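Local coordinates for thioesterase (Pseudomonas aeruginosa, PDB 2O5U) that probably hydrolyses the thioester bond of fatty acyl-CoA substrates, as a putative hot-dog-fold thioesterase of the 4-hydroxybenzoyl-CoA thioesterase family, at the interface of chains A and B. Coordinates in Å, arbitrary orientation; residue numbers count along the deposited sequence, not the author numbering. Chains: chain A/B, Thioesterase.

Contact 1: the interface of chains A and B. Residues chain A 3, 71-73; chain B 67-69.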
ATOM      1  N   ALA A   3       9.908  -6.707  20.494  1.00 25.71           N
ATOM      2  CA  ALA A   3      10.154  -8.148  20.553  1.00 25.14           C
ATOM      3  C   ALA A   3      11.365  -8.466  21.430  1.00 26.01           C
ATOM      4  O   ALA A   3      12.347  -7.743  21.444  1.00 25.10           O
ATOM      5  CB  ALA A   3      10.353  -8.727  19.138  1.00 24.62           C
ATOM      6  N   CYS A  71       7.263 -12.392  11.464  1.00 17.72           N
ATOM      7  CA  CYS A  71       8.255 -11.345  11.707  1.00 17.38           C
ATOM      8  C   CYS A  71       8.276 -10.980  13.187  1.00 18.44           C
ATOM      9  O   CYS A  71       7.236 -10.988  13.842  1.00 17.47           O
ATOM     10  CB  CYS A  71       7.896 -10.058  10.918  1.00 17.98           C
ATOM     11  SG  CYS A  71       9.237  -8.833  10.785  1.00 20.16           S
ATOM     12  N   ASP A  72       9.462 -10.662  13.692  1.00 17.71           N
ATOM     13  CA  ASP A  72       9.627 -10.048  15.028  1.00 18.36           C
ATOM     14  C   ASP A  72      10.178  -8.675  14.811  1.00 18.26           C
ATOM     15  O   ASP A  72      11.081  -8.481  14.006  1.00 20.01           O
ATOM     16  CB  ASP A  72      10.603 -10.866  15.901  1.00 18.82           C
ATOM     17  CG  ASP A  72      10.094 -12.284  16.156  1.00 23.08           C
ATOM     18  OD1 ASP A  72       9.038 -12.449  16.792  1.00 24.43           O
ATOM     19  OD2 ASP A  72      10.741 -13.234  15.671  1.00 29.00           O
ATOM     20  N   TYR A  73       9.653  -7.707  15.530  1.00 18.19           N
ATOM     21  CA  TYR A  73      10.066  -6.306  15.382  1.00 17.13           C
ATOM     22  C   TYR A  73      10.800  -5.864  16.643  1.00 16.68           C
ATOM     23  O   TYR A  73      10.197  -5.866  17.731  1.00 16.80           O
ATOM     24  CB  TYR A  73       8.827  -5.458  15.190  1.00 16.60           C
ATOM     25  CG  TYR A  73       7.962  -5.910  14.019  1.00 18.70           C
ATOM     26  CD1 TYR A  73       6.982  -6.891  14.169  1.00 21.02           C
ATOM     27  CD2 TYR A  73       8.160  -5.351  12.753  1.00 18.82           C
ATOM     28  CE1 TYR A  73       6.191  -7.344  13.044  1.00 17.16           C
ATOM     29  CE2 TYR A  73       7.370  -5.745  11.654  1.00 19.35           C
ATOM     30  CZ  TYR A  73       6.415  -6.736  11.804  1.00 20.03           C
ATOM     31  OH  TYR A  73       5.679  -7.058  10.690  1.00 22.95           O
TER
ATOM     32  N   VAL B  67       4.733  -6.130  18.005  1.00 16.10           N
ATOM     33  CA  VAL B  67       6.069  -6.654  18.255  1.00 16.08           C
ATOM     34  C   VAL B  67       6.341  -7.928  17.505  1.00 16.83           C
ATOM     35  O   VAL B  67       7.511  -8.335  17.372  1.00 16.42           O
ATOM     36  CB  VAL B  67       6.362  -6.888  19.736  1.00 17.54           C
ATOM     37  CG1 VAL B  67       6.277  -5.477  20.544  1.00 16.59           C
ATOM     38  CG2 VAL B  67       5.522  -7.990  20.304  1.00 18.04           C
ATOM     39  N   SER B  68       5.263  -8.591  17.072  1.00 16.49           N
ATOM     40  CA  SER B  68       5.416  -9.819  16.269  1.00 17.95           C
ATOM     41  C   SER B  68       4.134 -10.190  15.566  1.00 17.77           C
ATOM     42  O   SER B  68       3.026  -9.752  15.984  1.00 16.81           O
ATOM     43  CB  SER B  68       5.925 -10.963  17.159  1.00 19.02           C
ATOM     44  OG  SER B  68       4.896 -11.383  18.001  1.00 24.39           O
ATOM     45  N   SER B  69       4.252 -10.983  14.486  1.00 16.68           N
ATOM     46  CA  SER B  69       3.073 -11.421  13.750  1.00 16.76           C
ATOM     47  C   SER B  69       3.429 -12.657  12.909  1.00 16.69           C
ATOM     48  O   SER B  69       4.628 -12.932  12.676  1.00 17.27           O
ATOM     49  CB  SER B  69       2.513 -10.363  12.820  1.00 16.01           C
ATOM     50  OG  SER B  69       3.544  -9.792  12.001  1.00 17.45           O
TER
HETATM   51  O   HOH W   1       2.725  -7.629  10.913  1.00 20.37           O
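A:Cys71 and B:Ser69 pair through their backbones in an antiparallel bridge that joins strand 62-73 of one chain to the same strand of the other, the edge-to-edge sheet pairing typical of hot-dog-fold dimers in the 4-hydroxybenzoyl-CoA thioesterase family. A:Cys71 N donates to B:Ser69 O at 2.9 Å, and B:Ser69 N returns a bond to A:Cys71 O at 3.1 Å. The next bond runs from A:Tyr73 N to B:Val67 O (2.9 Å).

The side chain of A:Tyr73 runs alongside the partner strand. CB sits near B:Val67 O; CG, anti to the carbonyl carbon (chi1 -56°), is 4.2 Å from the same oxygen, and the ring is carried along towards B:Ser69. CD1 then lies 3.6 Å from B:Val67 C, CE1 comes to B:Ser69 OG and B:Ser68 CA, and CZ also nears B:Ser69 OG. The rim of the ring, rather than a face, thus meets chain B: B:Val67 C, B:Ser68 N and B:Ser69 OG lie at its edge, in plane. One face carries A:Cys71 SG, offset toward the rim. At the tip, the phenol OH is linked through a water to the hydroxyl OG of B:Ser69, the water lying 2.6 Å from that OG.

B:Ser68 turns its CB toward the carboxylate of A:Asp72, whose OD1 approaches to 3.5 Å without a hydrogen bond. Near the N-terminus, A:Ala3 flanks the A:Tyr73/B:Val67 end of the pairing, its CB at 3.4 Å from B:Val67 O and its backbone N and CA against B:Val67 CB.

Contact 2: the interface of chains A and B. Residues chain A 57, 63-64, 124; chain B 28-29.
The phenol ring of B:Tyr29 carries A:Ile63 CG2 on one face and B:Ile28 CG2, from its own chain, over the centre of the other, with A:Arg124 NH2 at its edge. The methyl CG2 of A:Ile63, anti to the carbonyl carbon, makes a CH-pi contact 3.6 Å from the ring centroid. CG1 sits between the backbone N and the carbonyl carbon (chi1 69°); CB lies by CZ and CE2, and CD1, ending the CG1 branch, is 4.0 Å from B:Tyr29 CG on the same face. The guanidinium of A:Arg124 stands almost perpendicular to the ring, 84° between planes, so B:Tyr29 CE1 lies over a guanidinium face, toward its rim.

A backbone carbonyl holds that guanidinium in place. NH1 and NH2 of A:Arg124 both donate to A:Ile57 O, each at 3.1 Å and close to the guanidinium plane; NH2 is tilted moderately from the carbonyl plane, whereas NH1 comes from well above it. Beside this grip, CD1 of B:Ile28 reaches A:Ile57 CG1 at 3.9 Å, the side chains crossing at about a right angle.

At the tyrosine tip, OH packs near A:Ile57 CB and CG2 and bonds to a water, which bonds to A:Gly64 N at 2.8 Å. Seating the 28-29 loop, part of the family's conserved D-x-D-x-x-G-H-V-N-N segment, on chain A should help fasten the subunits and may help shape the active-site region at their boundary.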
ATOM      1  N   ILE A  57       8.650 -13.616 -14.104  1.00 20.71           N
ATOM      2  CA  ILE A  57       7.351 -13.349 -13.463  1.00 20.48           C
ATOM      3  C   ILE A  57       6.224 -13.003 -14.460  1.00 20.24           C
ATOM      4  O   ILE A  57       5.030 -13.214 -14.178  1.00 21.29           O
ATOM      5  CB  ILE A  57       7.462 -12.304 -12.304  1.00 21.18           C
ATOM      6  CG1 ILE A  57       7.661 -10.890 -12.842  1.00 19.89           C
ATOM      7  CG2 ILE A  57       8.592 -12.730 -11.328  1.00 19.85           C
ATOM      8  CD1 ILE A  57       7.731  -9.734 -11.718  1.00 19.27           C
ATOM      9  N   ILE A  63       5.431 -20.586 -10.553  1.00 22.05           N
ATOM     10  CA  ILE A  63       5.322 -19.431  -9.634  1.00 22.68           C
ATOM     11  C   ILE A  63       5.513 -19.814  -8.146  1.00 22.75           C
ATOM     12  O   ILE A  63       5.231 -20.961  -7.759  1.00 23.83           O
ATOM     13  CB  ILE A  63       3.958 -18.721  -9.814  1.00 22.39           C
ATOM     14  CG1 ILE A  63       2.806 -19.596  -9.317  1.00 23.28           C
ATOM     15  CG2 ILE A  63       3.737 -18.270 -11.248  1.00 23.74           C
ATOM     16  CD1 ILE A  63       1.590 -18.785  -8.941  1.00 26.64           C
ATOM     17  N   GLY A  64       5.981 -18.873  -7.306  1.00 22.04           N
ATOM     18  CA  GLY A  64       6.156 -19.117  -5.871  1.00 21.05           C
ATOM     19  C   GLY A  64       4.880 -18.745  -5.119  1.00 22.61           C
ATOM     20  O   GLY A  64       4.341 -17.669  -5.355  1.00 22.38           O
ATOM     21  N   ARG A 124       1.813 -22.615 -12.801  1.00 25.34           N
ATOM     22  CA  ARG A 124       1.076 -21.332 -12.867  1.00 26.89           C
ATOM     23  C   ARG A 124      -0.464 -21.470 -12.913  1.00 27.56           C
ATOM     24  O   ARG A 124      -1.160 -20.886 -12.081  1.00 28.09           O
ATOM     25  CB  ARG A 124       1.663 -20.460 -14.008  1.00 26.07           C
ATOM     26  CG  ARG A 124       1.081 -19.027 -14.172  1.00 28.87           C
ATOM     27  CD  ARG A 124       2.037 -18.067 -14.934  1.00 28.54           C
ATOM     28  NE  ARG A 124       1.692 -16.646 -14.673  1.00 32.18           N
ATOM     29  CZ  ARG A 124       2.584 -15.660 -14.680  1.00 35.03           C
ATOM     30  NH1 ARG A 124       3.875 -15.960 -14.902  1.00 34.79           N
ATOM     31  NH2 ARG A 124       2.203 -14.386 -14.432  1.00 38.62           N
TER
ATOM     32  N   ILE B  28       0.504  -9.809  -9.192  1.00 16.19           N
ATOM     33  CA  ILE B  28       0.718 -10.180 -10.577  1.00 16.57           C
ATOM     34  C   ILE B  28       0.176 -11.564 -10.865  1.00 17.18           C
ATOM     35  O   ILE B  28      -0.165 -11.855 -11.994  1.00 16.94           O
ATOM     36  CB  ILE B  28       2.262 -10.064 -10.955  1.00 16.59           C
ATOM     37  CG1 ILE B  28       2.504 -10.257 -12.464  1.00 16.10           C
ATOM     38  CG2 ILE B  28       3.132 -11.083 -10.104  1.00 14.92           C
ATOM     39  CD1 ILE B  28       3.929  -9.861 -12.893  1.00 17.74           C
ATOM     40  N   TYR B  29       0.131 -12.433  -9.871  1.00 17.22           N
ATOM     41  CA  TYR B  29      -0.386 -13.779 -10.135  1.00 19.62           C
ATOM     42  C   TYR B  29      -1.922 -13.873  -9.930  1.00 19.95           C
ATOM     43  O   TYR B  29      -2.506 -14.966 -10.025  1.00 21.09           O
ATOM     44  CB  TYR B  29       0.353 -14.781  -9.267  1.00 19.68           C
ATOM     45  CG  TYR B  29       1.832 -14.892  -9.587  1.00 20.46           C
ATOM     46  CD1 TYR B  29       2.281 -14.886 -10.908  1.00 19.19           C
ATOM     47  CD2 TYR B  29       2.782 -14.981  -8.565  1.00 20.53           C
ATOM     48  CE1 TYR B  29       3.672 -15.000 -11.194  1.00 22.98           C
ATOM     49  CE2 TYR B  29       4.123 -15.077  -8.839  1.00 19.83           C
ATOM     50  CZ  TYR B  29       4.566 -15.058 -10.143  1.00 21.73           C
ATOM     51  OH  TYR B  29       5.921 -15.194 -10.419  1.00 25.21           O
TER
HETATM   52  O   HOH W   2       7.320 -16.825  -8.639  1.00 32.02           O

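The centres of the C-alpha atoms of contact 1 and contact 2 lie about 28 Å apart, yet strand 62-73 of chain A takes part in both: its final residues serve contact 1 and its opening residues contact 2. From chain B, contact 1 draws on its own copy of strand 62-73 and contact 2 on a loop well before it in sequence. One strand therefore pairs with the partner at its end and receives the partner's loop near its beginning. Two-fold symmetry repeats both with the chains exchanged, spreading the attachment widely; such a dimer fits the family, and the deposited assembly holds four copies.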